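Local coordinates for putative curved DNA-binding protein (Chaetomium thermophilum var. thermophilum DSM 1495, PDB 4IPA), which is probably a ribosome-biogenesis factor (Arx1) with a methionine aminopeptidase-like fold of the M24 family, and may bind DNA, at residues S217-K222 and E226-I231. Sequence-based numbering, arbitrary orientation.
Sequences SWLFDK and EGKKKI
W218 lies between E226 and K230 in a beta hairpin of the methionine aminopeptidase-like fold, where strand 210-220 turns back into the short edge strand 230-232. E226 CB sits over one face of the six-membered ring, 3.7 Å from its centroid. The extended E226 chain runs on across the indole, and its carboxylate makes a salt bridge with R275 through OE1 and a hydrogen bond with Y331 OH through OE2. K230 lies alongside the opposite face, with CD over the outer part of the six-membered ring, 3.7 Å from W218 CZ3. The CG of K230 stands between its backbone N and carbonyl carbon (chi1 75°), which starts the aliphatic chain alongside the ring. G227 O meets the ring edge in plane. An alanine in place of W218 would probably open a gap between E226 and K230 and leave the aliphatic part of K230 without its partner.

L219 points toward the other arm. Its CD2 packs 3.9 Å from K229 CG, and CD1 touches K229 CE. The K229 chain bends at chi3 (-63°), and its NZ reaches a salt bridge with D249.

The backbone closes the hairpin. S217 and I231 form an antiparallel hydrogen-bonded pair: S217 N donates to I231 O, and I231 N to S217 O, each at 2.9 Å. W218 and K230 are the next, non-hydrogen-bonded pair. Beyond it, L219 N gives a nearly straight bond (170°) to K229 O, and G227 N donates to L219 O at 2.7 Å.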
loop_
_atom_site.group_PDB
_atom_site.type_symbol
_atom_site.label_atom_id
_atom_site.label_comp_id
_atom_site.label_asym_id
_atom_site.label_seq_id
_atom_site.Cartn_x
_atom_site.Cartn_y
_atom_site.Cartn_z
ATOM N N SER A 217 -4.658 -7.298 0.408
ATOM C CA SER A 217 -3.828 -7.339 -0.790
ATOM C C SER A 217 -4.695 -7.564 -2.030
ATOM O O SER A 217 -5.611 -8.369 -2.016
ATOM C CB SER A 217 -2.772 -8.427 -0.641
ATOM O OG SER A 217 -1.929 -8.127 0.466
ATOM N N TRP A 218 -4.418 -6.836 -3.100
ATOM C CA TRP A 218 -5.275 -6.886 -4.286
ATOM C C TRP A 218 -4.526 -7.312 -5.537
ATOM O O TRP A 218 -3.392 -6.898 -5.771
ATOM C CB TRP A 218 -5.857 -5.514 -4.596
ATOM C CG TRP A 218 -6.856 -4.975 -3.644
ATOM C CD1 TRP A 218 -6.617 -4.152 -2.592
ATOM C CD2 TRP A 218 -8.274 -5.173 -3.688
ATOM N NE1 TRP A 218 -7.796 -3.837 -1.956
ATOM C CE2 TRP A 218 -8.831 -4.448 -2.613
ATOM C CE3 TRP A 218 -9.126 -5.900 -4.524
ATOM C CZ2 TRP A 218 -10.199 -4.422 -2.355
ATOM C CZ3 TRP A 218 -10.495 -5.875 -4.268
ATOM C CH2 TRP A 218 -11.013 -5.140 -3.193
ATOM N N LEU A 219 -5.193 -8.109 -6.357
ATOM C CA LEU A 219 -4.733 -8.364 -7.699
ATOM C C LEU A 219 -4.759 -7.044 -8.465
ATOM O O LEU A 219 -5.710 -6.283 -8.354
ATOM C CB LEU A 219 -5.663 -9.379 -8.372
ATOM C CG LEU A 219 -5.270 -9.870 -9.766
ATOM C CD1 LEU A 219 -3.990 -10.703 -9.700
ATOM C CD2 LEU A 219 -6.406 -10.682 -10.391
ATOM N N PHE A 220 -3.706 -6.754 -9.215
ATOM C CA PHE A 220 -3.727 -5.614 -10.133
ATOM C C PHE A 220 -3.964 -6.134 -11.557
ATOM O O PHE A 220 -3.670 -7.294 -11.870
ATOM C CB PHE A 220 -2.404 -4.829 -10.125
ATOM C CG PHE A 220 -2.124 -4.064 -8.848
ATOM C CD1 PHE A 220 -2.991 -4.121 -7.765
ATOM C CD2 PHE A 220 -0.981 -3.277 -8.746
ATOM C CE1 PHE A 220 -2.725 -3.412 -6.590
ATOM C CE2 PHE A 220 -0.708 -2.559 -7.578
ATOM C CZ PHE A 220 -1.586 -2.629 -6.493
ATOM N N ASP A 221 -4.489 -5.271 -12.412
ATOM C CA ASP A 221 -4.529 -5.542 -13.838
ATOM C C ASP A 221 -4.582 -4.210 -14.576
ATOM O O ASP A 221 -4.503 -3.147 -13.951
ATOM C CB ASP A 221 -5.717 -6.420 -14.207
ATOM C CG ASP A 221 -5.489 -7.196 -15.504
ATOM O OD1 ASP A 221 -4.490 -6.924 -16.210
ATOM O OD2 ASP A 221 -6.315 -8.071 -15.828
ATOM N N LYS A 222 -4.685 -4.260 -15.898
ATOM C CA LYS A 222 -4.693 -3.036 -16.679
ATOM C C LYS A 222 -5.805 -2.134 -16.156
ATOM O O LYS A 222 -6.945 -2.568 -16.046
ATOM C CB LYS A 222 -4.888 -3.321 -18.174
ATOM C CG LYS A 222 -4.382 -2.186 -19.039
ATOM C CD LYS A 222 -4.779 -2.314 -20.502
ATOM C CE LYS A 222 -4.184 -1.161 -21.296
ATOM N NZ LYS A 222 -4.955 -0.867 -22.540
ATOM N N GLU A 226 -7.685 -2.767 -7.802
ATOM C CA GLU A 226 -8.526 -3.575 -6.920
ATOM C C GLU A 226 -9.183 -4.684 -7.714
ATOM O O GLU A 226 -10.403 -4.684 -7.892
ATOM C CB GLU A 226 -9.585 -2.718 -6.228
ATOM C CG GLU A 226 -9.005 -1.832 -5.146
ATOM C CD GLU A 226 -10.012 -0.877 -4.537
ATOM O OE1 GLU A 226 -11.057 -0.618 -5.169
ATOM O OE2 GLU A 226 -9.744 -0.379 -3.425
ATOM N N GLY A 227 -8.355 -5.626 -8.178
ATOM C CA GLY A 227 -8.751 -6.670 -9.122
ATOM C C GLY A 227 -9.648 -7.779 -8.599
ATOM O O GLY A 227 -10.237 -7.660 -7.529
ATOM N N LYS A 228 -9.744 -8.875 -9.349
ATOM C CA LYS A 228 -10.778 -9.880 -9.081
ATOM C C LYS A 228 -10.365 -10.926 -8.058
ATOM O O LYS A 228 -11.138 -11.812 -7.727
ATOM C CB LYS A 228 -11.276 -10.542 -10.375
ATOM C CG LYS A 228 -10.217 -11.299 -11.130
ATOM C CD LYS A 228 -10.767 -11.953 -12.391
ATOM C CE LYS A 228 -9.640 -12.636 -13.173
ATOM N NZ LYS A 228 -10.121 -13.341 -14.411
ATOM N N LYS A 229 -9.149 -10.810 -7.548
ATOM C CA LYS A 229 -8.728 -11.625 -6.422
ATOM C C LYS A 229 -8.202 -10.708 -5.324
ATOM O O LYS A 229 -7.633 -9.651 -5.611
ATOM C CB LYS A 229 -7.663 -12.640 -6.859
ATOM C CG LYS A 229 -8.056 -13.389 -8.143
ATOM C CD LYS A 229 -7.139 -14.573 -8.496
ATOM C CE LYS A 229 -5.718 -14.165 -8.788
ATOM N NZ LYS A 229 -4.969 -15.285 -9.451
ATOM N N LYS A 230 -8.396 -11.109 -4.070
ATOM C CA LYS A 230 -7.872 -10.351 -2.944
ATOM C C LYS A 230 -7.657 -11.236 -1.713
ATOM O O LYS A 230 -8.379 -12.217 -1.481
ATOM C CB LYS A 230 -8.805 -9.198 -2.584
ATOM C CG LYS A 230 -10.051 -9.650 -1.868
ATOM C CD LYS A 230 -11.132 -8.589 -1.878
ATOM C CE LYS A 230 -12.459 -9.169 -1.422
ATOM N NZ LYS A 230 -13.548 -8.146 -1.507
ATOM N N ILE A 231 -6.651 -10.877 -0.931
ATOM C CA ILE A 231 -6.409 -11.531 0.340
ATOM C C ILE A 231 -6.719 -10.552 1.459
ATOM O O ILE A 231 -6.153 -9.468 1.505
ATOM C CB ILE A 231 -4.952 -11.975 0.441
ATOM C CG1 ILE A 231 -4.674 -13.044 -0.626
ATOM C CG2 ILE A 231 -4.653 -12.503 1.840
ATOM C CD1 ILE A 231 -3.227 -13.490 -0.689
#